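Local structure of sulfate permease family protein (Vibrio cholerae O1 biovar El Tor, 3MGL) at residues L21-L26 against I53-W58. The protein probably transports anions such as sulfate across the membrane as a SulP-family permease, of which this chain is the STAS domain. Numbering follows the deposited sequence.
Sequences LAVYAL and ILRLKW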
ATOM      1  N   LEU A  21      19.170   1.415  24.707  1.00 22.46           N
ATOM      2  CA  LEU A  21      17.755   1.508  24.349  1.00 22.55           C
ATOM      3  C   LEU A  21      17.375   0.715  23.094  1.00 22.46           C
ATOM      4  O   LEU A  21      18.021   0.820  22.051  1.00 22.68           O
ATOM      5  CB  LEU A  21      17.355   2.984  24.186  1.00 22.03           C
ATOM      6  CG  LEU A  21      15.894   3.252  23.789  1.00 22.19           C
ATOM      7  CD1 LEU A  21      14.926   2.871  24.945  1.00 20.74           C
ATOM      8  CD2 LEU A  21      15.716   4.705  23.377  1.00 21.27           C
ATOM      9  N   ALA A  22      16.311  -0.067  23.208  1.00 22.50           N
ATOM     10  CA  ALA A  22      15.745  -0.786  22.083  1.00 22.68           C
ATOM     11  C   ALA A  22      14.270  -0.425  21.898  1.00 23.23           C
ATOM     12  O   ALA A  22      13.571  -0.030  22.847  1.00 22.93           O
ATOM     13  CB  ALA A  22      15.925  -2.285  22.270  1.00 22.75           C
ATOM     14  N   VAL A  23      13.813  -0.530  20.655  1.00 23.79           N
ATOM     15  CA  VAL A  23      12.452  -0.163  20.293  1.00 23.91           C
ATOM     16  C   VAL A  23      11.859  -1.311  19.478  1.00 24.81           C
ATOM     17  O   VAL A  23      12.477  -1.802  18.525  1.00 23.70           O
ATOM     18  CB  VAL A  23      12.419   1.149  19.451  1.00 23.63           C
ATOM     19  CG1 VAL A  23      10.997   1.502  19.055  1.00 23.50           C
ATOM     20  CG2 VAL A  23      13.047   2.309  20.224  1.00 22.72           C
ATOM     21  N   TYR A  24      10.657  -1.734  19.857  1.00 26.10           N
ATOM     22  CA  TYR A  24       9.991  -2.772  19.114  1.00 27.71           C
ATOM     23  C   TYR A  24       8.519  -2.437  18.916  1.00 28.11           C
ATOM     24  O   TYR A  24       7.855  -1.967  19.828  1.00 28.87           O
ATOM     25  CB  TYR A  24      10.192  -4.124  19.788  1.00 28.35           C
ATOM     26  CG  TYR A  24       9.524  -5.262  19.052  1.00 31.66           C
ATOM     27  CD1 TYR A  24      10.017  -5.713  17.814  1.00 35.08           C
ATOM     28  CD2 TYR A  24       8.405  -5.892  19.576  1.00 33.57           C
ATOM     29  CE1 TYR A  24       9.409  -6.759  17.127  1.00 36.09           C
ATOM     30  CE2 TYR A  24       7.798  -6.952  18.892  1.00 36.15           C
ATOM     31  CZ  TYR A  24       8.293  -7.368  17.675  1.00 37.06           C
ATOM     32  OH  TYR A  24       7.671  -8.409  17.006  1.00 39.00           O
ATOM     33  N   ALA A  25       8.014  -2.680  17.715  1.00 28.00           N
ATOM     34  CA  ALA A  25       6.636  -2.376  17.422  1.00 28.60           C
ATOM     35  C   ALA A  25       5.829  -3.644  17.136  1.00 29.21           C
ATOM     36  O   ALA A  25       6.229  -4.488  16.334  1.00 28.86           O
ATOM     37  CB  ALA A  25       6.554  -1.418  16.245  1.00 27.75           C
ATOM     38  N   LEU A  26       4.694  -3.762  17.812  1.00 30.27           N
ATOM     39  CA  LEU A  26       3.713  -4.773  17.497  1.00 31.48           C
ATOM     40  C   LEU A  26       2.929  -4.283  16.291  1.00 32.91           C
ATOM     41  O   LEU A  26       2.373  -3.172  16.279  1.00 33.14           O
ATOM     42  CB  LEU A  26       2.792  -5.000  18.681  1.00 31.21           C
ATOM     43  CG  LEU A  26       3.461  -5.441  19.983  1.00 31.61           C
ATOM     44  CD1 LEU A  26       2.386  -5.794  20.965  1.00 31.06           C
ATOM     45  CD2 LEU A  26       4.334  -6.637  19.733  1.00 32.09           C
ATOM     46  N   ILE A  53      11.306  -0.032  24.522  1.00 24.10           N
ATOM     47  CA  ILE A  53      10.004   0.569  24.272  1.00 23.38           C
ATOM     48  C   ILE A  53       9.172  -0.347  23.350  1.00 24.00           C
ATOM     49  O   ILE A  53       9.622  -0.687  22.238  1.00 23.71           O
ATOM     50  CB  ILE A  53      10.111   2.027  23.701  1.00 23.04           C
ATOM     51  CG1 ILE A  53      10.886   2.934  24.672  1.00 22.31           C
ATOM     52  CG2 ILE A  53       8.728   2.611  23.502  1.00 21.73           C
ATOM     53  CD1 ILE A  53      11.363   4.292  24.074  1.00 20.52           C
ATOM     54  N   LEU A  54       7.985  -0.754  23.823  1.00 23.53           N
ATOM     55  CA  LEU A  54       7.020  -1.466  22.981  1.00 24.29           C
ATOM     56  C   LEU A  54       5.962  -0.513  22.467  1.00 24.66           C
ATOM     57  O   LEU A  54       5.108  -0.038  23.235  1.00 24.75           O
ATOM     58  CB  LEU A  54       6.298  -2.610  23.719  1.00 24.03           C
ATOM     59  CG  LEU A  54       7.096  -3.811  24.219  1.00 25.72           C
ATOM     60  CD1 LEU A  54       6.180  -4.758  25.036  1.00 26.61           C
ATOM     61  CD2 LEU A  54       7.732  -4.575  23.052  1.00 26.12           C
ATOM     62  N   ARG A  55       6.010  -0.266  21.164  1.00 24.51           N
ATOM     63  CA  ARG A  55       5.067   0.615  20.494  1.00 24.73           C
ATOM     64  C   ARG A  55       3.788  -0.148  20.149  1.00 24.97           C
ATOM     65  O   ARG A  55       3.854  -1.166  19.459  1.00 24.79           O
ATOM     66  CB  ARG A  55       5.682   1.153  19.208  1.00 24.30           C
ATOM     67  CG  ARG A  55       6.928   1.958  19.410  1.00 24.69           C
ATOM     68  CD  ARG A  55       7.311   2.657  18.095  1.00 26.35           C
ATOM     69  NE  ARG A  55       6.383   3.740  17.764  1.00 26.74           N
ATOM     70  CZ  ARG A  55       6.591   4.639  16.805  1.00 26.99           C
ATOM     71  NH1 ARG A  55       7.691   4.601  16.071  1.00 27.86           N
ATOM     72  NH2 ARG A  55       5.699   5.584  16.583  1.00 26.69           N
ATOM     73  N   LEU A  56       2.644   0.338  20.639  1.00 24.93           N
ATOM     74  CA  LEU A  56       1.366  -0.343  20.430  1.00 25.47           C
ATOM     75  C   LEU A  56       0.420   0.378  19.476  1.00 26.00           C
ATOM     76  O   LEU A  56      -0.743  -0.026  19.370  1.00 25.91           O
ATOM     77  CB  LEU A  56       0.631  -0.596  21.750  1.00 25.53           C
ATOM     78  CG  LEU A  56       1.263  -1.323  22.945  1.00 26.51           C
ATOM     79  CD1 LEU A  56       0.191  -1.677  23.927  1.00 26.14           C
ATOM     80  CD2 LEU A  56       2.059  -2.570  22.555  1.00 27.13           C
ATOM     81  N   LYS A  57       0.916   1.430  18.810  1.00 26.17           N
ATOM     82  CA  LYS A  57       0.137   2.282  17.903  1.00 27.85           C
ATOM     83  C   LYS A  57      -0.603   1.494  16.808  1.00 28.16           C
ATOM     84  O   LYS A  57      -1.697   1.883  16.395  1.00 28.17           O
ATOM     85  CB  LYS A  57       1.049   3.362  17.265  1.00 28.36           C
ATOM     86  CG  LYS A  57       0.369   4.305  16.282  1.00 31.79           C
ATOM     87  CD  LYS A  57       1.222   5.548  15.863  1.00 34.56           C
ATOM     88  CE  LYS A  57       2.546   5.177  15.216  1.00 36.05           C
ATOM     89  NZ  LYS A  57       3.147   6.290  14.384  1.00 39.02           N
ATOM     90  N   TRP A  58      -0.008   0.399  16.341  1.00 28.27           N
ATOM     91  CA  TRP A  58      -0.594  -0.366  15.234  1.00 28.60           C
ATOM     92  C   TRP A  58      -1.483  -1.524  15.692  1.00 27.43           C
ATOM     93  O   TRP A  58      -1.901  -2.374  14.885  1.00 27.63           O
ATOM     94  CB  TRP A  58       0.505  -0.825  14.275  1.00 29.45           C
ATOM     95  CG  TRP A  58       1.173   0.341  13.594  1.00 33.44           C
ATOM     96  CD1 TRP A  58       0.696   1.053  12.517  1.00 35.71           C
ATOM     97  CD2 TRP A  58       2.428   0.948  13.951  1.00 36.45           C
ATOM     98  NE1 TRP A  58       1.585   2.058  12.181  1.00 37.38           N
ATOM     99  CE2 TRP A  58       2.653   2.014  13.042  1.00 37.71           C
ATOM    100  CE3 TRP A  58       3.379   0.698  14.953  1.00 37.63           C
ATOM    101  CZ2 TRP A  58       3.793   2.825  13.106  1.00 38.57           C
ATOM    102  CZ3 TRP A  58       4.506   1.511  15.024  1.00 39.41           C
ATOM    103  CH2 TRP A  58       4.705   2.562  14.099  1.00 40.08           C
TER
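L21 meets I53 through the ends of their side chains, CD1 of L21 lying 3.9 Å from CD1 of I53, on the face that helix 115-128 covers with L119, A122 and I126. At A22 the backbone takes over: its O accepts the N-H of I53 at 2.8 Å. V23 is bridged in parallel register with I53, and its CG1, anti to the backbone N (chi1 179°), reaches CD of R55 at 4.0 Å. Y24 turns both its N and its O to the strand 53-56 side, where Y24 N reaches I53 O and Y24 O takes the N-H of R55 N, each at 2.8 Å; Y24 O also receives a CA-H...O contact from L54. Its ring turns to the other face, where CD2 of L54 comes in the ring plane against the CD2 edge of Y24 at 3.8 Å, while F38 stacks on the ring and F30 of the second subunit meets it edge-to-face. A25 places CB against CZ3 of W58 at 3.8 Å; the same indole sets CH2 of W58 over the centre of the R55 guanidinium, 3.9 Å above its plane, and F115 is the cation-pi partner of R55. L26 closes the ladder, N to R55 O at 3.2 Å with an N-H...O angle of 154°, the longest of the four bonds, and its side chain runs alongside that of L56. These four bonds, with strand axes 25° apart in the same direction, define the parallel pairing of a beta-alpha-beta unit whose crossover is helix 32-44, within the STAS fold. The ladder is thus flanked by apolar contacts and the Y24 ring on the L54 face, whereas the V23 and A25 face carries R55 as well, its buried charge probably stabilised by the cation-pi contact with F115 and, weakly, by a long ion pair with E4.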